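Local coordinates for Lmo2181 protein (Listeria monocytogenes serovar 1/2a, PDB 5JCV) that anchors surface proteins to the cell wall as a transpeptidase, cleaving their C-terminal sorting signal and passing them on through a thioester intermediate, at residues A[27-32]-A[51-56]; A[69-74]-A[162-167]; A[23-28]-A[79-84]. All coordinates share one frame; numbering follows the deposited sequence.

Interaction 1 of 3, residues A[27-32]-A[51-56]; sequences YPILQS and GSIFKD
The carboxamide of Gln31 has Asp56 O close to its own plane, with NE2 donating over 3.0 Å to that oxygen. The bond is bent (135° at the hydrogen) and comes from above the Asp56 carbonyl plane, 49° out of it, so no lone pair is addressed squarely; NE2 also donates to Asn59 O. Beside the amide, Lys55 CD lies 3.7 Å from Gln31 NE2. The Phe54 ring has Ser52 O in plane at its edge; with CG between the backbone N and carbonyl carbon (chi1 67°) the ring leads away from the partner strand, and Phe54 CB touches Leu30 O at 3.4 Å. Next to the Tyr27 ring, Ile53 CG1 comes within 3.7 Å of Tyr27 CB. Between these groups run the parallel strands of a beta-alpha-beta unit, 26-30 and 53-55, connected through helix 37-40. Leu30 supplies both direct backbone bonds of the pairing, its N giving to Ile53 O at 2.8 Å and its O accepting from Lys55 N at 2.9 Å. Earlier along the pair a water takes over, accepting from Ile53 N and donating to Pro28 O; a second water joins Ser32 N to Lys55 O. Ile29 CG2 packs on Lys55 CB at 3.9 Å.

Interaction 2 of 3, residues A[69-74]-A[162-167]; sequences IIYGHN and TLSTCD
His73 meets Asp167 with the ND1 edge of its ring, and contact with the carboxylate begins at CB, 3.4 Å from Asp167 OD1. CG is 3.5 Å from Asp167 OD1; with CG anti to the carbonyl carbon (chi1 -79°), the ring brings ND1 to Asp167 OD1 at 2.7 Å. This bond lies in the ring plane but reaches OD1 from above the carboxylate plane, 44° out of it. CE1 passes 3.8 Å from Cys166 O, and at the tip NE2 bonds to Leu39 O. The two carboxylate oxygens of Asp167 are held by consecutive residues, OD1 by the His73 side chain and OD2, through its syn lone pair, by Asn74 N at 3.1 Å. Cys166 SG stands 5.0 Å from the Tyr71 ring centroid, an oblique sulfur-aromatic contact. Before these loop residues, strands 67-72 and 160-165 pair in parallel from Ile69-Thr162 to Gly72-Thr165; Ile70 N gives to Thr162 O at 2.8 Å and its O accepts from Ser164 N at 2.9 Å, and Gly72 N to Ser164 O and a weak Cys166 N to Gly72 O carry the pairing on. Residues 162-166, TLSTC, match the sortase TLXTC signature, whose cysteine forms the thioester in relatives; a histidine just after the neighbouring strand is consistent with that active site.

Interaction 3 of 3, residues A[23-28]-A[79-84]; sequences TEIDYP and SMFADL
Ser79 to Ala82 form a type II' turn, with positive phi at Met80 (61°), that packs against Thr23-Tyr27 where the chain enters strand 26-30. The turn's Met80 N donates to Tyr27 OH at 3.0 Å, nearly straight at 161°. Met80, deposited as selenomethionine, folds back through its last two torsions (chi2 -48°) over one face of the Tyr27 ring, SE being 4.2 Å from the centroid, a Met-aromatic contact offset toward the rim. Ile25 is inserted beside the turn: CG1 lies 3.4 Å from Met80 O, CG2 meets Phe81 CE1 at 3.9 Å, and CD1 reaches Leu84 CD2 at 3.8 Å. At the far end Asp83 OD2 accepts from Glu24 N at 2.8 Å, almost along its own C-O axis, while Thr23 closes an ST turn, its OG1 accepting from Ile25 N at 2.8 Å. The two backbone amides are thereby fixed by different side chains. The turn belongs to the loop between strand 67-72 and helix 90-95. Phe81 extends the packing to Leu18 of strand 14-19 and Ile53 of strand 53-55, Leu84 meets Met177 and Ile179 of strand 176-182, and the Tyr27 side chain touches Leu4 of the second subunit.

In the fold
All three contacts lie in the sortase domain and reach one mixed sheet, where strands 26-30, 53-55, 67-72 and 160-165 are successive neighbours. Along the chain both segments of interaction 1 precede those of interaction 2; their centres are about 9 Å apart, and just past strand 53-55 Asp56 probably hydrogen-bonds strand 67-72 twice, N to Ile69 O and OD2 with Tyr71 OH. Interaction 3 shares Tyr27 and Pro28 with interaction 1 and alternates with interaction 2, its centre about 12 Å and about 10 Å from theirs. Its loop is probably hydrogen-bonded, Phe81 N to His73 O, just past strand 67-72. The segment carrying His73 is tied to both 162-167 and 79-84, while interactions 1 and 3 touch the second subunit.

Interaction 1 of 3, residues A[27-32]-A[51-56]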
loop_
_atom_site.group_PDB
_atom_site.type_symbol
_atom_site.label_atom_id
_atom_site.label_comp_id
_atom_site.label_asym_id
_atom_site.label_seq_id
_atom_site.Cartn_x
_atom_site.Cartn_y
_atom_site.Cartn_z
ATOM N N TYR A 27 -1.031 -6.820 -14.003
ATOM C CA TYR A 27 0.310 -6.783 -13.519
ATOM C C TYR A 27 0.421 -5.904 -12.271
ATOM O O TYR A 27 -0.392 -4.979 -12.075
ATOM C CB TYR A 27 1.253 -6.212 -14.586
ATOM C CG TYR A 27 1.498 -7.055 -15.839
ATOM C CD1 TYR A 27 2.084 -8.310 -15.756
ATOM C CD2 TYR A 27 1.230 -6.538 -17.121
ATOM C CE1 TYR A 27 2.346 -9.060 -16.899
ATOM C CE2 TYR A 27 1.488 -7.280 -18.261
ATOM C CZ TYR A 27 2.056 -8.540 -18.153
ATOM O OH TYR A 27 2.302 -9.299 -19.289
ATOM N N PRO A 28 1.428 -6.197 -11.428
ATOM C CA PRO A 28 1.791 -5.307 -10.367
ATOM C C PRO A 28 2.411 -4.053 -10.953
ATOM O O PRO A 28 3.062 -4.103 -12.017
ATOM C CB PRO A 28 2.813 -6.114 -9.574
ATOM C CG PRO A 28 3.466 -6.960 -10.622
ATOM C CD PRO A 28 2.281 -7.397 -11.431
ATOM N N ILE A 29 2.116 -2.929 -10.310
ATOM C CA ILE A 29 2.740 -1.658 -10.633
ATOM C C ILE A 29 3.852 -1.401 -9.658
ATOM O O ILE A 29 3.610 -1.292 -8.444
ATOM C CB ILE A 29 1.755 -0.482 -10.540
ATOM C CG1 ILE A 29 0.532 -0.786 -11.417
ATOM C CG2 ILE A 29 2.455 0.818 -10.924
ATOM C CD1 ILE A 29 -0.417 0.366 -11.602
ATOM N N LEU A 30 5.058 -1.265 -10.187
ATOM C CA LEU A 30 6.224 -0.994 -9.370
ATOM C C LEU A 30 6.595 0.476 -9.445
ATOM O O LEU A 30 5.943 1.209 -10.149
ATOM C CB LEU A 30 7.371 -1.958 -9.735
ATOM C CG LEU A 30 6.983 -3.300 -9.057
ATOM C CD1 LEU A 30 6.188 -4.236 -9.982
ATOM C CD2 LEU A 30 8.168 -4.020 -8.435
ATOM N N GLN A 31 7.551 0.909 -8.613
ATOM C CA GLN A 31 8.018 2.289 -8.617
ATOM C C GLN A 31 9.354 2.464 -7.893
ATOM O O GLN A 31 9.548 1.943 -6.802
ATOM C CB GLN A 31 7.003 3.250 -8.000
ATOM C CG GLN A 31 7.363 4.731 -8.223
ATOM C CD GLN A 31 6.361 5.673 -7.595
ATOM O OE1 GLN A 31 5.877 5.398 -6.519
ATOM N NE2 GLN A 31 6.050 6.782 -8.255
ATOM N N SER A 32 10.252 3.223 -8.510
ATOM C CA SER A 32 11.559 3.519 -7.932
ATOM C C SER A 32 11.728 5.035 -7.927
ATOM O O SER A 32 10.760 5.776 -8.095
ATOM C CB SER A 32 12.661 2.836 -8.733
ATOM O OG SER A 32 12.731 3.402 -10.032
ATOM N N GLY A 51 11.400 -6.056 -17.969
ATOM C CA GLY A 51 11.235 -5.085 -16.902
ATOM C C GLY A 51 9.958 -5.357 -16.156
ATOM O O GLY A 51 9.560 -6.492 -16.015
ATOM N N SER A 52 9.348 -4.288 -15.681
ATOM C CA SER A 52 8.105 -4.287 -14.973
ATOM C C SER A 52 7.250 -3.162 -15.480
ATOM O O SER A 52 7.747 -2.253 -16.121
ATOM C CB SER A 52 8.362 -3.999 -13.488
ATOM O OG SER A 52 9.077 -5.078 -12.932
ATOM N N ILE A 53 5.967 -3.222 -15.147
ATOM C CA ILE A 53 5.074 -2.061 -15.216
ATOM C C ILE A 53 5.378 -1.117 -14.064
ATOM O O ILE A 53 5.478 -1.561 -12.908
ATOM C CB ILE A 53 3.585 -2.475 -15.139
ATOM C CG1 ILE A 53 3.225 -3.554 -16.176
ATOM C CG2 ILE A 53 2.699 -1.254 -15.284
ATOM C CD1 ILE A 53 3.608 -3.230 -17.628
ATOM N N PHE A 54 5.539 0.180 -14.345
ATOM C CA PHE A 54 5.926 1.074 -13.269
ATOM C C PHE A 54 5.362 2.474 -13.379
ATOM O O PHE A 54 5.143 2.989 -14.462
ATOM C CB PHE A 54 7.483 1.149 -13.124
ATOM C CG PHE A 54 8.198 1.798 -14.292
ATOM C CD1 PHE A 54 8.475 3.150 -14.291
ATOM C CD2 PHE A 54 8.576 1.048 -15.401
ATOM C CE1 PHE A 54 9.152 3.747 -15.356
ATOM C CE2 PHE A 54 9.237 1.628 -16.465
ATOM C CZ PHE A 54 9.546 2.985 -16.440
ATOM N N LYS A 55 5.189 3.088 -12.220
ATOM C CA LYS A 55 4.609 4.386 -12.112
ATOM C C LYS A 55 5.729 5.392 -12.179
ATOM O O LYS A 55 6.815 5.184 -11.594
ATOM C CB LYS A 55 3.833 4.510 -10.786
ATOM C CG LYS A 55 3.048 5.822 -10.659
ATOM C CD LYS A 55 2.583 6.140 -9.240
ATOM C CE LYS A 55 1.299 5.447 -8.859
ATOM N NZ LYS A 55 0.737 5.804 -7.488
ATOM N N ASP A 56 5.456 6.483 -12.884
ATOM C CA ASP A 56 6.401 7.566 -13.058
ATOM C C ASP A 56 6.847 8.045 -11.699
ATOM O O ASP A 56 6.022 8.285 -10.844
ATOM C CB ASP A 56 5.738 8.741 -13.796
ATOM C CG ASP A 56 6.737 9.774 -14.269
ATOM O OD1 ASP A 56 7.340 10.492 -13.450
ATOM O OD2 ASP A 56 6.929 9.878 -15.496
HETATM O O HOH W 1 4.937 -5.409 -13.548
HETATM O O HOH W 2 9.402 4.403 -11.056
#

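Interaction 2 of 3, residues A[69-74]-A[162-167]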
loop_
_atom_site.group_PDB
_atom_site.type_symbol
_atom_site.label_atom_id
_atom_site.label_comp_id
_atom_site.label_asym_id
_atom_site.label_seq_id
_atom_site.Cartn_x
_atom_site.Cartn_y
_atom_site.Cartn_z
ATOM N N ILE A 69 1.201 8.689 -14.532
ATOM C CA ILE A 69 1.662 7.951 -15.712
ATOM C C ILE A 69 2.261 6.610 -15.325
ATOM O O ILE A 69 3.109 6.508 -14.415
ATOM C CB ILE A 69 2.689 8.770 -16.519
ATOM C CG1 ILE A 69 2.094 10.124 -16.948
ATOM C CG2 ILE A 69 3.160 8.036 -17.775
ATOM C CD1 ILE A 69 3.153 11.183 -17.119
ATOM N N ILE A 70 1.808 5.589 -16.040
ATOM C CA ILE A 70 2.249 4.231 -15.862
ATOM C C ILE A 70 2.879 3.769 -17.196
ATOM O O ILE A 70 2.257 3.850 -18.268
ATOM C CB ILE A 70 1.051 3.291 -15.529
ATOM C CG1 ILE A 70 0.164 3.832 -14.400
ATOM C CG2 ILE A 70 1.567 1.923 -15.118
ATOM C CD1 ILE A 70 0.917 4.093 -13.089
ATOM N N TYR A 71 4.068 3.211 -17.090
ATOM C CA TYR A 71 4.888 2.860 -18.192
ATOM C C TYR A 71 5.067 1.349 -18.262
ATOM O O TYR A 71 5.034 0.669 -17.238
ATOM C CB TYR A 71 6.285 3.475 -17.994
ATOM C CG TYR A 71 6.348 4.981 -18.015
ATOM C CD1 TYR A 71 6.172 5.704 -19.205
ATOM C CD2 TYR A 71 6.623 5.679 -16.869
ATOM C CE1 TYR A 71 6.225 7.085 -19.222
ATOM C CE2 TYR A 71 6.687 7.056 -16.869
ATOM C CZ TYR A 71 6.506 7.739 -18.044
ATOM O OH TYR A 71 6.579 9.078 -18.013
ATOM N N GLY A 72 5.269 0.817 -19.465
ATOM C CA GLY A 72 5.666 -0.589 -19.626
ATOM C C GLY A 72 6.255 -0.793 -21.007
ATOM O O GLY A 72 6.003 0.004 -21.878
ATOM N N HIS A 73 7.054 -1.836 -21.214
ATOM C CA HIS A 73 7.592 -2.114 -22.550
ATOM C C HIS A 73 6.515 -2.565 -23.490
ATOM O O HIS A 73 5.547 -3.229 -23.110
ATOM C CB HIS A 73 8.643 -3.214 -22.512
ATOM C CG HIS A 73 9.986 -2.754 -22.053
ATOM N ND1 HIS A 73 10.778 -1.923 -22.811
ATOM C CD2 HIS A 73 10.691 -3.023 -20.926
ATOM C CE1 HIS A 73 11.908 -1.688 -22.165
ATOM N NE2 HIS A 73 11.873 -2.335 -21.014
ATOM N N ASN A 74 6.687 -2.176 -24.734
ATOM C CA ASN A 74 5.967 -2.768 -25.826
ATOM C C ASN A 74 6.636 -4.043 -26.295
ATOM O O ASN A 74 7.305 -4.044 -27.317
ATOM C CB ASN A 74 5.856 -1.780 -26.985
ATOM C CG ASN A 74 5.096 -2.384 -28.161
ATOM O OD1 ASN A 74 4.469 -3.450 -28.044
ATOM N ND2 ASN A 74 5.179 -1.736 -29.307
ATOM N N THR A 162 -2.563 7.944 -17.290
ATOM C CA THR A 162 -2.008 7.761 -18.622
ATOM C C THR A 162 -1.258 6.453 -18.606
ATOM O O THR A 162 -0.375 6.230 -17.743
ATOM C CB THR A 162 -1.012 8.893 -18.988
ATOM O OG1 THR A 162 -1.654 10.163 -18.876
ATOM C CG2 THR A 162 -0.508 8.756 -20.396
ATOM N N LEU A 163 -1.616 5.580 -19.542
ATOM C CA LEU A 163 -0.844 4.401 -19.778
ATOM C C LEU A 163 0.008 4.633 -21.035
ATOM O O LEU A 163 -0.501 5.055 -22.064
ATOM C CB LEU A 163 -1.778 3.218 -19.942
ATOM C CG LEU A 163 -2.753 2.933 -18.819
ATOM C CD1 LEU A 163 -3.475 1.667 -19.149
ATOM C CD2 LEU A 163 -2.148 2.766 -17.438
ATOM N N SER A 164 1.301 4.352 -20.950
ATOM C CA SER A 164 2.213 4.581 -22.089
ATOM C C SER A 164 3.288 3.536 -22.203
ATOM O O SER A 164 3.878 3.116 -21.188
ATOM C CB SER A 164 2.907 5.907 -21.901
ATOM O OG SER A 164 3.823 6.220 -22.943
ATOM N N THR A 165 3.578 3.130 -23.432
ATOM C CA THR A 165 4.708 2.262 -23.673
ATOM C C THR A 165 5.944 3.148 -23.553
ATOM O O THR A 165 5.838 4.361 -23.597
ATOM C CB THR A 165 4.654 1.540 -25.048
ATOM O OG1 THR A 165 4.631 2.485 -26.118
ATOM C CG2 THR A 165 3.387 0.654 -25.163
ATOM N N CYS A 166 7.093 2.523 -23.403
ATOM C CA CYS A 166 8.371 3.185 -23.182
ATOM C C CYS A 166 9.425 2.165 -23.615
ATOM O O CYS A 166 9.505 1.099 -23.001
ATOM C CB CYS A 166 8.559 3.462 -21.670
ATOM S SG CYS A 166 9.822 4.711 -21.374
ATOM N N ASP A 167 10.226 2.448 -24.635
ATOM C CA ASP A 167 11.223 1.439 -25.137
ATOM C C ASP A 167 12.552 2.036 -25.493
ATOM O O ASP A 167 13.339 2.202 -24.553
ATOM C CB ASP A 167 10.655 0.580 -26.270
ATOM C CG ASP A 167 9.487 -0.311 -25.798
ATOM O OD1 ASP A 167 9.695 -1.367 -25.221
ATOM O OD2 ASP A 167 8.349 0.060 -25.979
#

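Interaction 3 of 3, residues A[23-28]-A[79-84]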
loop_
_atom_site.group_PDB
_atom_site.type_symbol
_atom_site.label_atom_id
_atom_site.label_comp_id
_atom_site.label_asym_id
_atom_site.label_seq_id
_atom_site.Cartn_x
_atom_site.Cartn_y
_atom_site.Cartn_z
ATOM N N THR A 23 -6.782 -8.803 -22.102
ATOM C CA THR A 23 -5.388 -8.523 -22.494
ATOM C C THR A 23 -4.477 -9.274 -21.582
ATOM O O THR A 23 -4.945 -9.882 -20.630
ATOM C CB THR A 23 -5.029 -7.037 -22.429
ATOM O OG1 THR A 23 -4.821 -6.637 -21.061
ATOM C CG2 THR A 23 -6.117 -6.197 -23.067
ATOM N N GLU A 24 -3.177 -9.220 -21.845
ATOM C CA GLU A 24 -2.215 -9.760 -20.911
ATOM C C GLU A 24 -2.003 -8.816 -19.755
ATOM O O GLU A 24 -1.275 -9.170 -18.860
ATOM C CB GLU A 24 -0.851 -10.012 -21.587
ATOM C CG GLU A 24 -0.921 -10.999 -22.735
ATOM C CD GLU A 24 0.418 -11.668 -23.055
ATOM O OE1 GLU A 24 1.395 -11.534 -22.307
ATOM O OE2 GLU A 24 0.506 -12.307 -24.128
ATOM N N ILE A 25 -2.577 -7.605 -19.788
ATOM C CA ILE A 25 -2.202 -6.553 -18.825
ATOM C C ILE A 25 -2.959 -6.797 -17.514
ATOM O O ILE A 25 -4.159 -6.490 -17.388
ATOM C CB ILE A 25 -2.510 -5.139 -19.328
ATOM C CG1 ILE A 25 -1.669 -4.867 -20.560
ATOM C CG2 ILE A 25 -2.165 -4.114 -18.225
ATOM C CD1 ILE A 25 -2.106 -3.660 -21.352
ATOM N N ASP A 26 -2.264 -7.447 -16.595
ATOM C CA ASP A 26 -2.804 -7.840 -15.304
ATOM C C ASP A 26 -1.558 -7.961 -14.452
ATOM O O ASP A 26 -1.013 -9.040 -14.301
ATOM C CB ASP A 26 -3.528 -9.177 -15.419
ATOM C CG ASP A 26 -4.273 -9.568 -14.112
ATOM O OD1 ASP A 26 -4.184 -8.854 -13.067
ATOM O OD2 ASP A 26 -4.972 -10.588 -14.159
ATOM N N TYR A 27 -1.031 -6.820 -14.003
ATOM C CA TYR A 27 0.310 -6.783 -13.519
ATOM C C TYR A 27 0.421 -5.904 -12.271
ATOM O O TYR A 27 -0.392 -4.979 -12.075
ATOM C CB TYR A 27 1.253 -6.212 -14.586
ATOM C CG TYR A 27 1.498 -7.055 -15.839
ATOM C CD1 TYR A 27 2.084 -8.310 -15.756
ATOM C CD2 TYR A 27 1.230 -6.538 -17.121
ATOM C CE1 TYR A 27 2.346 -9.060 -16.899
ATOM C CE2 TYR A 27 1.488 -7.280 -18.261
ATOM C CZ TYR A 27 2.056 -8.540 -18.153
ATOM O OH TYR A 27 2.302 -9.299 -19.289
ATOM N N PRO A 28 1.428 -6.197 -11.428
ATOM C CA PRO A 28 1.791 -5.307 -10.367
ATOM C C PRO A 28 2.411 -4.053 -10.953
ATOM O O PRO A 28 3.062 -4.103 -12.017
ATOM C CB PRO A 28 2.813 -6.114 -9.574
ATOM C CG PRO A 28 3.466 -6.960 -10.622
ATOM C CD PRO A 28 2.281 -7.397 -11.431
ATOM N N SER A 79 3.757 -9.368 -24.252
ATOM C CA SER A 79 3.622 -9.087 -22.810
ATOM C C SER A 79 3.738 -7.619 -22.486
ATOM O O SER A 79 3.974 -6.774 -23.371
ATOM C CB SER A 79 4.674 -9.884 -22.016
ATOM O OG SER A 79 5.982 -9.599 -22.454
HETATM N N MSE A 80 3.613 -7.323 -21.193
HETATM C CA MSE A 80 3.785 -5.969 -20.657
HETATM C C MSE A 80 2.731 -5.117 -21.309
HETATM O O MSE A 80 1.554 -5.488 -21.267
HETATM C CB MSE A 80 5.246 -5.490 -20.730
HETATM C CG MSE A 80 6.228 -6.523 -20.180
HETATM SE SE MSE A 80 5.726 -7.287 -18.398
HETATM C CE MSE A 80 5.950 -5.723 -17.345
ATOM N N PHE A 81 3.109 -3.986 -21.905
ATOM C CA PHE A 81 2.150 -3.068 -22.519
ATOM C C PHE A 81 1.982 -3.243 -24.011
ATOM O O PHE A 81 1.364 -2.407 -24.675
ATOM C CB PHE A 81 2.511 -1.646 -22.199
ATOM C CG PHE A 81 1.917 -1.121 -20.919
ATOM C CD1 PHE A 81 1.138 -1.924 -20.062
ATOM C CD2 PHE A 81 2.177 0.197 -20.533
ATOM C CE1 PHE A 81 0.589 -1.399 -18.896
ATOM C CE2 PHE A 81 1.626 0.718 -19.379
ATOM C CZ PHE A 81 0.855 -0.097 -18.551
ATOM N N ALA A 82 2.432 -4.354 -24.567
ATOM C CA ALA A 82 2.135 -4.571 -26.000
ATOM C C ALA A 82 0.645 -4.479 -26.299
ATOM O O ALA A 82 0.260 -4.031 -27.400
ATOM C CB ALA A 82 2.694 -5.896 -26.503
ATOM N N ASP A 83 -0.221 -4.898 -25.354
ATOM C CA ASP A 83 -1.662 -4.917 -25.658
ATOM C C ASP A 83 -2.338 -3.538 -25.685
ATOM O O ASP A 83 -3.500 -3.433 -26.097
ATOM C CB ASP A 83 -2.420 -5.887 -24.740
ATOM C CG ASP A 83 -2.330 -7.348 -25.225
ATOM O OD1 ASP A 83 -1.850 -7.604 -26.377
ATOM O OD2 ASP A 83 -2.716 -8.240 -24.426
ATOM N N LEU A 84 -1.630 -2.475 -25.315
ATOM C CA LEU A 84 -2.205 -1.111 -25.401
ATOM C C LEU A 84 -2.674 -0.782 -26.837
ATOM O O LEU A 84 -3.660 -0.047 -27.050
ATOM C CB LEU A 84 -1.191 -0.030 -24.890
ATOM C CG LEU A 84 -0.872 0.030 -23.387
ATOM C CD1 LEU A 84 -0.134 1.295 -22.954
ATOM C CD2 LEU A 84 -2.164 -0.082 -22.623
#